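Side-chain contacts in maternal effect protein oskar (Drosophila melanogaster, PDB 5A4A), which induces germ plasm formation and binds RNA, probably through this SGNH-hydrolase-like OSK domain: residues L36-M39 / C43-R46; D102-I107 / R146-H151; R178-T181 / P186-F189. All blocks are in the same frame, centred on the assembly; numbering follows the deposited sequence.

Interaction 1 (L36-M39 / C43-R46). With SO4 (sulfate ion), chain F; SO4 (sulfate ion), chain E.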
ATOM      1  N   LEU A  36      -2.734   7.114  -6.295  1.00 10.33           N
ATOM      2  CA  LEU A  36      -2.444   6.540  -7.603  1.00  9.14           C
ATOM      3  C   LEU A  36      -3.731   6.110  -8.287  1.00  9.31           C
ATOM      4  O   LEU A  36      -3.961   6.434  -9.449  1.00 11.44           O
ATOM      5  CB  LEU A  36      -1.495   5.348  -7.484  1.00  9.00           C
ATOM      6  CG  LEU A  36      -1.138   4.726  -8.839  1.00 14.38           C
ATOM      7  CD1 LEU A  36      -0.447   5.766  -9.677  1.00 23.45           C
ATOM      8  CD2 LEU A  36      -0.243   3.513  -8.676  1.00 21.24           C
ATOM      9  N   ALA A  37      -4.577   5.393  -7.556  1.00 10.80           N
ATOM     10  CA  ALA A  37      -5.826   4.895  -8.129  1.00 10.73           C
ATOM     11  C   ALA A  37      -6.814   6.013  -8.451  1.00 11.46           C
ATOM     12  O   ALA A  37      -7.542   5.938  -9.449  1.00 10.62           O
ATOM     13  CB  ALA A  37      -6.461   3.861  -7.204  1.00 10.11           C
ATOM     14  N   ARG A  38      -6.831   7.051  -7.620  1.00  9.81           N
ATOM     15  CA  ARG A  38      -7.744   8.173  -7.834  1.00 11.55           C
ATOM     16  C   ARG A  38      -7.358   8.914  -9.103  1.00 12.24           C
ATOM     17  O   ARG A  38      -8.204   9.287  -9.917  1.00 12.69           O
ATOM     18  CB  ARG A  38      -7.698   9.125  -6.642  1.00 10.24           C
ATOM     19  CG  ARG A  38      -8.563  10.365  -6.793  1.00 13.86           C
ATOM     20  CD  ARG A  38     -10.031  10.007  -6.918  1.00 10.46           C
ATOM     21  NE  ARG A  38     -10.865  11.175  -6.640  1.00 14.61           N
ATOM     22  CZ  ARG A  38     -12.185  11.137  -6.511  1.00 19.03           C
ATOM     23  NH1 ARG A  38     -12.824   9.986  -6.649  1.00 16.49           N
ATOM     24  NH2 ARG A  38     -12.868  12.255  -6.235  1.00 17.92           N
ATOM     25  N   MET A  39      -6.060   9.099  -9.286  1.00 10.44           N
ATOM     26  CA  MET A  39      -5.575   9.891 -10.411  1.00 11.13           C
ATOM     27  C   MET A  39      -5.443   9.131 -11.725  1.00 13.02           C
ATOM     28  O   MET A  39      -5.605   9.723 -12.800  1.00 14.26           O
ATOM     29  CB  MET A  39      -4.239  10.544 -10.053  1.00 11.10           C
ATOM     30  CG  MET A  39      -4.312  11.461  -8.840  1.00 12.57           C
ATOM     31  SD  MET A  39      -5.512  12.797  -8.993  1.00 15.12           S
ATOM     32  CE  MET A  39      -4.732  13.764 -10.270  1.00 13.43           C
ATOM     33  N   CYS A  43     -10.785   5.483  -9.658  1.00 14.24           N
ATOM     34  CA  CYS A  43     -11.465   4.994  -8.460  1.00 13.82           C
ATOM     35  C   CYS A  43     -12.327   6.078  -7.812  1.00 13.97           C
ATOM     36  O   CYS A  43     -12.121   7.269  -8.041  1.00 14.95           O
ATOM     37  CB  CYS A  43     -10.483   4.372  -7.451  1.00 15.49           C
ATOM     38  SG  CYS A  43      -9.644   5.516  -6.331  1.00 18.65           S
ATOM     39  N   ARG A  44     -13.299   5.639  -7.018  1.00 11.62           N
ATOM     40  CA  ARG A  44     -14.203   6.530  -6.288  1.00 11.75           C
ATOM     41  C   ARG A  44     -14.009   6.291  -4.797  1.00 11.83           C
ATOM     42  O   ARG A  44     -13.631   5.195  -4.389  1.00 14.11           O
ATOM     43  CB  ARG A  44     -15.649   6.217  -6.664  1.00 18.40           C
ATOM     44  CG  ARG A  44     -15.945   6.329  -8.157  1.00 23.79           C
ATOM     45  CD  ARG A  44     -15.874   7.771  -8.621  1.00 27.00           C
ATOM     46  NE  ARG A  44     -16.849   8.597  -7.916  1.00 31.05           N
ATOM     47  CZ  ARG A  44     -18.143   8.647  -8.218  1.00 37.31           C
ATOM     48  NH1 ARG A  44     -18.624   7.924  -9.222  1.00 36.72           N
ATOM     49  NH2 ARG A  44     -18.957   9.420  -7.517  1.00 34.78           N
ATOM     50  N   PHE A  45     -14.290   7.294  -3.977  1.00 12.72           N
ATOM     51  CA  PHE A  45     -14.108   7.138  -2.535  1.00 14.28           C
ATOM     52  C   PHE A  45     -15.399   6.627  -1.903  1.00 17.80           C
ATOM     53  O   PHE A  45     -16.480   6.942  -2.381  1.00 17.99           O
ATOM     54  CB  PHE A  45     -13.698   8.470  -1.895  1.00 14.31           C
ATOM     55  CG  PHE A  45     -12.386   9.010  -2.389  1.00 11.93           C
ATOM     56  CD1 PHE A  45     -11.247   8.209  -2.417  1.00 14.47           C
ATOM     57  CD2 PHE A  45     -12.293  10.323  -2.845  1.00 16.24           C
ATOM     58  CE1 PHE A  45     -10.036   8.711  -2.884  1.00 15.33           C
ATOM     59  CE2 PHE A  45     -11.076  10.831  -3.306  1.00 14.87           C
ATOM     60  CZ  PHE A  45      -9.949  10.015  -3.325  1.00 10.66           C
ATOM     61  N   ARG A  46     -15.291   5.828  -0.847  1.00 10.35           N
ATOM     62  CA  ARG A  46     -16.480   5.334  -0.156  1.00 10.87           C
ATOM     63  C   ARG A  46     -17.182   6.485   0.551  1.00 11.44           C
ATOM     64  O   ARG A  46     -16.558   7.207   1.337  1.00 14.52           O
ATOM     65  CB  ARG A  46     -16.105   4.275   0.867  1.00 10.63           C
ATOM     66  CG  ARG A  46     -15.600   2.972   0.237  1.00 10.49           C
ATOM     67  CD  ARG A  46     -16.734   2.314  -0.533  1.00 11.20           C
ATOM     68  NE  ARG A  46     -16.355   1.030  -1.120  1.00 14.78           N
ATOM     69  CZ  ARG A  46     -16.692  -0.146  -0.603  1.00 16.55           C
ATOM     70  NH1 ARG A  46     -17.400  -0.186   0.519  1.00 17.63           N
ATOM     71  NH2 ARG A  46     -16.317  -1.274  -1.203  1.00 15.24           N
TER
HETATM   72  S   SO4 F1611     -16.087  10.688  -5.029  1.00 26.01           S
HETATM   73  O1  SO4 F1611     -15.611  11.876  -5.721  1.00 25.56           O
HETATM   74  O2  SO4 F1611     -15.845  10.820  -3.597  1.00 28.18           O
HETATM   75  O3  SO4 F1611     -17.512  10.520  -5.282  1.00 28.90           O
HETATM   76  O4  SO4 F1611     -15.378   9.503  -5.521  1.00 22.61           O
HETATM   77  S   SO4 E1610     -19.768   2.690   1.737  1.00 17.84           S
HETATM   78  O1  SO4 E1610     -19.437   4.104   1.873  1.00 19.64           O
HETATM   79  O2  SO4 E1610     -20.977   2.395   2.508  1.00 18.35           O
HETATM   80  O3  SO4 E1610     -19.988   2.381   0.326  1.00 18.20           O
HETATM   81  O4  SO4 E1610     -18.687   1.872   2.249  1.00 18.65           O
HETATM   82  O   HOH W   1     -11.132   8.832 -10.029  1.00 23.93           O
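Arg38 shares its guanidinium between a backbone carbonyl and a sulfate (chain F): NH1 donates to Cys43 O at 3.1 Å, on a lone pair, and also to sulfate O4, while NH2 reaches O1 at 2.8 Å. Arg44 NE and the backbone N of Phe45 converge on that O4, and Arg44 NH2 takes O3 at 2.9 Å. One anion, probably from the crystallisation liquor, thus gathers two arginines and an amide, consistent with a phosphate-binding spot on an RNA-binding surface. Arg38 starts with CG opposite the backbone N (chi1 177°) and bends at chi2, which lays the guanidinium across Phe45; CE2 sits 3.3 Å above its plane, the two planes 29° apart. Cys43 N donates to Ala37 O at 3.3 Å, from above the carbonyl plane. Water 1 donates to Arg38 O and Cys43 O. A leucine in place of Arg38 would probably leave the sulfate without two donors and Cys43 O without its side-chain donor, and take the guanidinium off the Phe45 ring. The contact joins the last turn of helix 31-40 to the loop before strand 53-54, where Ser54 touches Cys43; Arg195 of helix 192-204 packs on Leu36 and Met39.

Interaction 2 (D102-I107 / R146-H151)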
ATOM      1  N   ASP A 102       4.484  -8.341  11.886  1.00 15.57           N
ATOM      2  CA  ASP A 102       3.131  -8.113  11.378  1.00 13.88           C
ATOM      3  C   ASP A 102       3.003  -8.518   9.912  1.00 14.08           C
ATOM      4  O   ASP A 102       2.012  -9.129   9.508  1.00 12.53           O
ATOM      5  CB  ASP A 102       2.737  -6.635  11.536  1.00 13.69           C
ATOM      6  CG  ASP A 102       2.591  -6.214  12.986  1.00 16.78           C
ATOM      7  OD1 ASP A 102       2.577  -7.094  13.874  1.00 15.23           O
ATOM      8  OD2 ASP A 102       2.480  -4.992  13.242  1.00 20.20           O
ATOM      9  N   PHE A 103       4.011  -8.178   9.114  1.00  9.85           N
ATOM     10  CA  PHE A 103       3.989  -8.508   7.696  1.00 11.85           C
ATOM     11  C   PHE A 103       3.998 -10.032   7.483  1.00 13.54           C
ATOM     12  O   PHE A 103       3.273 -10.557   6.638  1.00 11.70           O
ATOM     13  CB  PHE A 103       5.155  -7.834   6.963  1.00 13.07           C
ATOM     14  CG  PHE A 103       5.082  -7.975   5.467  1.00 10.97           C
ATOM     15  CD1 PHE A 103       4.277  -7.131   4.727  1.00 17.31           C
ATOM     16  CD2 PHE A 103       5.802  -8.967   4.811  1.00 11.73           C
ATOM     17  CE1 PHE A 103       4.191  -7.253   3.357  1.00 17.79           C
ATOM     18  CE2 PHE A 103       5.721  -9.099   3.433  1.00 14.69           C
ATOM     19  CZ  PHE A 103       4.913  -8.245   2.707  1.00 14.24           C
ATOM     20  N   ARG A 104       4.796 -10.747   8.272  1.00 12.37           N
ATOM     21  CA  ARG A 104       4.834 -12.205   8.179  1.00 14.28           C
ATOM     22  C   ARG A 104       3.445 -12.783   8.476  1.00 14.06           C
ATOM     23  O   ARG A 104       2.982 -13.699   7.798  1.00 15.50           O
ATOM     24  CB  ARG A 104       5.901 -12.763   9.127  1.00 17.02           C
ATOM     25  CG  ARG A 104       5.939 -14.263   9.254  1.00 27.23           C
ATOM     26  CD  ARG A 104       7.043 -14.679  10.222  1.00 31.92           C
ATOM     27  NE  ARG A 104       8.366 -14.661   9.601  1.00 36.75           N
ATOM     28  CZ  ARG A 104       9.293 -13.726   9.796  1.00 45.97           C
ATOM     29  NH1 ARG A 104       9.061 -12.698  10.607  1.00 51.67           N
ATOM     30  NH2 ARG A 104      10.462 -13.823   9.177  1.00 42.45           N
ATOM     31  N   LEU A 105       2.759 -12.203   9.457  1.00 14.20           N
ATOM     32  CA  LEU A 105       1.403 -12.635   9.789  1.00 12.92           C
ATOM     33  C   LEU A 105       0.361 -12.254   8.729  1.00 13.73           C
ATOM     34  O   LEU A 105      -0.606 -12.991   8.531  1.00 14.83           O
ATOM     35  CB  LEU A 105       0.986 -12.115  11.168  1.00 13.20           C
ATOM     36  CG  LEU A 105       1.763 -12.723  12.337  1.00 20.40           C
ATOM     37  CD1 LEU A 105       1.338 -12.072  13.645  1.00 21.12           C
ATOM     38  CD2 LEU A 105       1.582 -14.236  12.393  1.00 22.73           C
ATOM     39  N   LEU A 106       0.543 -11.109   8.065  1.00 13.69           N
ATOM     40  CA  LEU A 106      -0.333 -10.735   6.949  1.00 12.57           C
ATOM     41  C   LEU A 106      -0.229 -11.767   5.822  1.00 13.37           C
ATOM     42  O   LEU A 106      -1.238 -12.241   5.288  1.00 10.68           O
ATOM     43  CB  LEU A 106       0.001  -9.328   6.419  1.00 11.99           C
ATOM     44  CG  LEU A 106      -0.731  -8.889   5.139  1.00 15.22           C
ATOM     45  CD1 LEU A 106      -2.255  -8.831   5.333  1.00 15.35           C
ATOM     46  CD2 LEU A 106      -0.216  -7.534   4.616  1.00 13.35           C
ATOM     47  N   ILE A 107       0.995 -12.107   5.462  1.00  9.60           N
ATOM     48  CA  ILE A 107       1.228 -13.116   4.430  1.00 12.67           C
ATOM     49  C   ILE A 107       0.595 -14.466   4.794  1.00 13.72           C
ATOM     50  O   ILE A 107      -0.041 -15.113   3.961  1.00 14.25           O
ATOM     51  CB  ILE A 107       2.735 -13.295   4.150  1.00 13.42           C
ATOM     52  CG1 ILE A 107       3.345 -11.999   3.602  1.00 12.33           C
ATOM     53  CG2 ILE A 107       2.961 -14.430   3.161  1.00 14.41           C
ATOM     54  CD1 ILE A 107       2.739 -11.512   2.277  1.00 12.54           C
ATOM     55  N   ARG A 146      11.397  -8.909   0.066  1.00 13.86           N
ATOM     56  CA  ARG A 146      11.995  -9.723  -0.969  1.00 15.63           C
ATOM     57  C   ARG A 146      12.363 -11.120  -0.458  1.00 19.14           C
ATOM     58  O   ARG A 146      12.205 -12.114  -1.178  1.00 18.57           O
ATOM     59  CB  ARG A 146      13.225  -9.026  -1.561  1.00 14.44           C
ATOM     60  CG  ARG A 146      13.864  -9.820  -2.687  1.00 23.45           C
ATOM     61  CD  ARG A 146      14.535  -8.929  -3.715  1.00 33.67           C
ATOM     62  NE  ARG A 146      15.931  -8.649  -3.401  1.00 40.51           N
ATOM     63  N   SER A 147      12.838 -11.205   0.780  1.00 19.01           N
ATOM     64  CA  SER A 147      13.268 -12.493   1.325  1.00 19.42           C
ATOM     65  C   SER A 147      12.097 -13.312   1.886  1.00 21.52           C
ATOM     66  O   SER A 147      12.019 -14.520   1.681  1.00 22.00           O
ATOM     67  CB  SER A 147      14.356 -12.294   2.387  1.00 23.26           C
ATOM     68  OG  SER A 147      13.851 -11.587   3.504  1.00 31.11           O
ATOM     69  N   GLU A 148      11.179 -12.650   2.575  1.00 17.83           N
ATOM     70  CA  GLU A 148      10.010 -13.313   3.144  1.00 17.84           C
ATOM     71  C   GLU A 148       9.062 -13.817   2.056  1.00 21.90           C
ATOM     72  O   GLU A 148       8.454 -14.881   2.184  1.00 23.29           O
ATOM     73  CB  GLU A 148       9.258 -12.348   4.065  1.00 20.03           C
ATOM     74  CG  GLU A 148       8.007 -12.935   4.689  1.00 25.40           C
ATOM     75  CD  GLU A 148       8.311 -13.968   5.767  1.00 31.47           C
ATOM     76  OE1 GLU A 148       9.481 -14.068   6.205  1.00 33.50           O
ATOM     77  OE2 GLU A 148       7.372 -14.673   6.184  1.00 38.38           O
ATOM     78  N   CYS A 149       8.942 -13.052   0.982  1.00 13.47           N
ATOM     79  CA  CYS A 149       8.009 -13.387  -0.090  1.00 13.08           C
ATOM     80  C   CYS A 149       8.748 -13.993  -1.271  1.00 12.12           C
ATOM     81  O   CYS A 149       8.403 -13.740  -2.426  1.00 14.52           O
ATOM     82  CB  CYS A 149       7.242 -12.147  -0.540  1.00 13.75           C
ATOM     83  SG  CYS A 149       6.220 -11.424   0.770  1.00 17.03           S
ATOM     84  N   CYS A 150       9.753 -14.812  -0.973  1.00 13.59           N
ATOM     85  CA  CYS A 150      10.575 -15.434  -2.009  1.00 16.45           C
ATOM     86  C   CYS A 150       9.794 -16.341  -2.966  1.00 18.69           C
ATOM     87  O   CYS A 150      10.246 -16.584  -4.074  1.00 18.15           O
ATOM     88  CB  CYS A 150      11.748 -16.204  -1.391  1.00 22.68           C
ATOM     89  SG  CYS A 150      11.293 -17.393  -0.130  1.00 21.22           S
ATOM     90  N   HIS A 151       8.630 -16.836  -2.553  1.00 10.60           N
ATOM     91  CA  HIS A 151       7.833 -17.684  -3.443  1.00 11.24           C
ATOM     92  C   HIS A 151       6.718 -16.921  -4.139  1.00 11.81           C
ATOM     93  O   HIS A 151       5.943 -17.504  -4.910  1.00 12.01           O
ATOM     94  CB  HIS A 151       7.233 -18.849  -2.662  1.00 11.37           C
ATOM     95  CG  HIS A 151       8.228 -19.568  -1.812  1.00 10.87           C
ATOM     96  ND1 HIS A 151       9.139 -20.466  -2.330  1.00 11.27           N
ATOM     97  CD2 HIS A 151       8.456 -19.520  -0.480  1.00 14.36           C
ATOM     98  CE1 HIS A 151       9.884 -20.944  -1.345  1.00 16.80           C
ATOM     99  NE2 HIS A 151       9.489 -20.385  -0.215  1.00 15.74           N
TER
HETATM  100  O   HOH W   2       4.235 -15.688   6.412  1.00 22.95           O
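The Phe103 ring meets Cys149 at its edge: SG sits 3.6 Å from CE2 and 4.8 Å from the ring centroid, 80° off the normal, a sulfur-aromatic contact made near the ring plane. Phe141, from helix 132-148, adds an edge-to-face ring pair. The other flat groups, the Arg104 guanidinium and the Glu148 carboxylate, stand almost perpendicular, 84° apart, and only OE1 makes the salt bridge, at 3.1 Å from NH2 and approached obliquely. Arg104 holds CG anti to its own N (chi1 173°) and runs extended until it bends at chi3, which brings the guanidinium across to the carboxylate; on the way CG passes 3.4 Å from Glu148 OE2. Water 2 donates to Arg104 O and, weakly, to that same OE2. Away from the ion pair, Ile107 CD1 packs at 3.8 Å on Cys149 SG, and thus the sulfur touches both Ile107 and Phe103 where helix 132-148 ends. Leu119 of strand 116-120 touches both Phe103 and Cys149. The contact is therefore split: a largely buried sulfur and hydrocarbon layer tying helix 96-112 to helix 132-148 against the sheet, and a charged outer rim whose single-oxygen salt bridge and crossed geometry suggest a modest electrostatic gain.

Interaction 3 (R178-T181 / P186-F189). With SO4 (sulfate ion), chain C.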
ATOM      1  N   ARG A 178       1.079  17.111   2.107  1.00 11.33           N
ATOM      2  CA  ARG A 178      -0.358  17.246   2.293  1.00 11.36           C
ATOM      3  C   ARG A 178      -0.813  16.538   3.563  1.00 11.25           C
ATOM      4  O   ARG A 178      -0.241  15.531   3.966  1.00 11.33           O
ATOM      5  CB  ARG A 178      -1.113  16.626   1.115  1.00 11.45           C
ATOM      6  CG  ARG A 178      -0.825  17.224  -0.244  1.00 14.97           C
ATOM      7  CD  ARG A 178      -1.345  18.658  -0.359  1.00 16.49           C
ATOM      8  NE  ARG A 178      -1.586  19.026  -1.755  1.00 24.35           N
ATOM      9  CZ  ARG A 178      -0.633  19.374  -2.616  1.00 23.64           C
ATOM     10  NH1 ARG A 178       0.635  19.407  -2.229  1.00 20.79           N
ATOM     11  NH2 ARG A 178      -0.947  19.689  -3.869  1.00 21.89           N
ATOM     12  N   GLN A 179      -1.869  17.064   4.169  1.00 12.53           N
ATOM     13  CA  GLN A 179      -2.598  16.368   5.223  1.00  9.94           C
ATOM     14  C   GLN A 179      -3.384  15.194   4.639  1.00 13.13           C
ATOM     15  O   GLN A 179      -3.959  15.306   3.557  1.00 11.02           O
ATOM     16  CB  GLN A 179      -3.598  17.344   5.861  1.00 11.28           C
ATOM     17  CG  GLN A 179      -4.536  16.703   6.883  1.00 14.70           C
ATOM     18  CD  GLN A 179      -3.898  16.576   8.243  1.00 17.26           C
ATOM     19  OE1 GLN A 179      -3.394  17.560   8.794  1.00 17.05           O
ATOM     20  NE2 GLN A 179      -3.915  15.361   8.803  1.00 16.40           N
ATOM     21  N   VAL A 180      -3.420  14.069   5.349  1.00 10.00           N
ATOM     22  CA  VAL A 180      -4.299  12.957   4.965  1.00  8.77           C
ATOM     23  C   VAL A 180      -5.268  12.660   6.113  1.00 10.62           C
ATOM     24  O   VAL A 180      -5.101  13.173   7.219  1.00 11.38           O
ATOM     25  CB  VAL A 180      -3.512  11.689   4.554  1.00  9.49           C
ATOM     26  CG1 VAL A 180      -2.530  12.021   3.438  1.00  8.60           C
ATOM     27  CG2 VAL A 180      -2.795  11.085   5.754  1.00  9.75           C
ATOM     28  N   THR A 181      -6.292  11.854   5.846  1.00 11.59           N
ATOM     29  CA  THR A 181      -7.368  11.656   6.820  1.00 11.55           C
ATOM     30  C   THR A 181      -7.065  10.618   7.903  1.00 13.76           C
ATOM     31  O   THR A 181      -7.567  10.723   9.018  1.00 15.73           O
ATOM     32  CB  THR A 181      -8.686  11.252   6.124  1.00  9.52           C
ATOM     33  OG1 THR A 181      -8.464  10.069   5.343  1.00 10.04           O
ATOM     34  CG2 THR A 181      -9.169  12.382   5.210  1.00  9.17           C
ATOM     35  N   PRO A 186       2.754  14.070   7.636  1.00 10.94           N
ATOM     36  CA  PRO A 186       2.564  14.684   6.319  1.00 11.94           C
ATOM     37  C   PRO A 186       3.046  13.763   5.207  1.00 13.20           C
ATOM     38  O   PRO A 186       4.045  13.048   5.364  1.00 14.02           O
ATOM     39  CB  PRO A 186       3.439  15.931   6.382  1.00 15.48           C
ATOM     40  CG  PRO A 186       4.522  15.572   7.378  1.00 17.92           C
ATOM     41  CD  PRO A 186       3.856  14.689   8.394  1.00 13.12           C
ATOM     42  N   TYR A 187       2.334  13.793   4.085  1.00 11.84           N
ATOM     43  CA  TYR A 187       2.627  12.916   2.955  1.00 11.12           C
ATOM     44  C   TYR A 187       3.100  13.757   1.785  1.00 12.80           C
ATOM     45  O   TYR A 187       2.510  14.793   1.498  1.00 14.76           O
ATOM     46  CB  TYR A 187       1.351  12.177   2.535  1.00  9.38           C
ATOM     47  CG  TYR A 187       1.044  10.959   3.364  1.00  9.34           C
ATOM     48  CD1 TYR A 187       0.812  11.056   4.729  1.00 11.48           C
ATOM     49  CD2 TYR A 187       1.012   9.698   2.778  1.00 12.09           C
ATOM     50  CE1 TYR A 187       0.543   9.928   5.488  1.00 12.31           C
ATOM     51  CE2 TYR A 187       0.742   8.566   3.528  1.00 13.23           C
ATOM     52  CZ  TYR A 187       0.515   8.682   4.874  1.00 15.72           C
ATOM     53  OH  TYR A 187       0.243   7.546   5.607  1.00 16.39           O
ATOM     54  N   LEU A 188       4.171  13.321   1.120  1.00 11.88           N
ATOM     55  CA  LEU A 188       4.597  13.952  -0.128  1.00 12.51           C
ATOM     56  C   LEU A 188       4.221  13.007  -1.268  1.00 12.84           C
ATOM     57  O   LEU A 188       4.834  11.941  -1.440  1.00 10.34           O
ATOM     58  CB  LEU A 188       6.113  14.210  -0.142  1.00 13.18           C
ATOM     59  CG  LEU A 188       6.578  15.151  -1.267  1.00 12.12           C
ATOM     60  CD1 LEU A 188       6.001  16.553  -1.024  1.00 12.02           C
ATOM     61  CD2 LEU A 188       8.091  15.199  -1.388  1.00 12.29           C
ATOM     62  N   PHE A 189       3.206  13.378  -2.038  1.00 13.45           N
ATOM     63  CA  PHE A 189       2.661  12.465  -3.040  1.00 10.30           C
ATOM     64  C   PHE A 189       3.434  12.435  -4.343  1.00 10.83           C
ATOM     65  O   PHE A 189       4.151  13.377  -4.677  1.00 11.63           O
ATOM     66  CB  PHE A 189       1.189  12.774  -3.289  1.00 12.37           C
ATOM     67  CG  PHE A 189       0.309  12.354  -2.161  1.00 10.14           C
ATOM     68  CD1 PHE A 189      -0.106  11.032  -2.058  1.00  9.83           C
ATOM     69  CD2 PHE A 189      -0.061  13.262  -1.172  1.00  9.61           C
ATOM     70  CE1 PHE A 189      -0.903  10.620  -1.001  1.00 11.85           C
ATOM     71  CE2 PHE A 189      -0.860  12.864  -0.119  1.00  9.93           C
ATOM     72  CZ  PHE A 189      -1.281  11.541  -0.030  1.00 14.74           C
TER
HETATM   73  S   SO4 C1608       2.146  20.666  -5.598  1.00 23.00           S
HETATM   74  O1  SO4 C1608       1.917  22.080  -5.865  1.00 29.18           O
HETATM   75  O2  SO4 C1608       0.915  19.909  -5.859  1.00 26.20           O
HETATM   76  O3  SO4 C1608       3.203  20.195  -6.498  1.00 16.97           O
HETATM   77  O4  SO4 C1608       2.519  20.485  -4.195  1.00 16.68           O
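Two segments of a long loop are joined here by a single antiparallel bridge, Arg178 with Tyr187, on the stretch between strand 154-155 and helix 192-204. The bridge is a hydrogen-bonded pair: Arg178 N gives to Tyr187 O at 2.8 Å and Tyr187 N returns the bond to Arg178 O at 3.1 Å. Beside it, Val180 presses both methyls on the tyrosine. CG1 stands over the ring face, 4.0 Å from its centroid and 27° off the normal, a CH-pi contact, while CG2 comes to 3.5 Å from CE1. The same CG1 also meets the edge of Phe189, 3.7 Å from CZ, so one methyl serves two rings, one by the face and one by the rim. With its CG1 anti to the carbonyl carbon (chi1 -55°), Val180 turns both branches onto the aromatic pair. In the SGNH-hydrolase-like fold of this domain, the loop is thereby pinned on helix 31-40: Phe32 meets the Tyr187 ring, Tyr35 meets Phe189, and Asp31 touches Val180 and both aromatics. Arg178 lays CB 4.0 Å from Phe189 CE2, close to the ring plane, then bends at chi2 and leads its guanidinium away from the contact. There NH1 and NH2 grip separate oxygens of a sulfate (chain C), O4 and O2, with the sulfur in the guanidinium plane; the backbone amides of Ala175 and Ser176 bind the same ion. Gln179 curls forward to give its NE2 to Val180 O at 3.0 Å, nearly straight at 175°, and the acceptor lies in the plane of the amide.

In the fold
Interactions 1 and 3 share helix 31-40: the first runs off its end, and the third lays a loop against its start, with centres about 15 Å apart. Interaction 2 lies across the chain's centre from both, about 27 Å between centres, and ties helices 96-112 and 132-148. Interaction 3 is the buried one, aromatic and aliphatic with an arginine at its margin; the other two are partly buried. Where interaction 2 pairs its arginine with a carboxylate of the protein itself, the arginines of 36-39/43-46 and 178-181/186-189 turn to sulfates taken up from outside the chain.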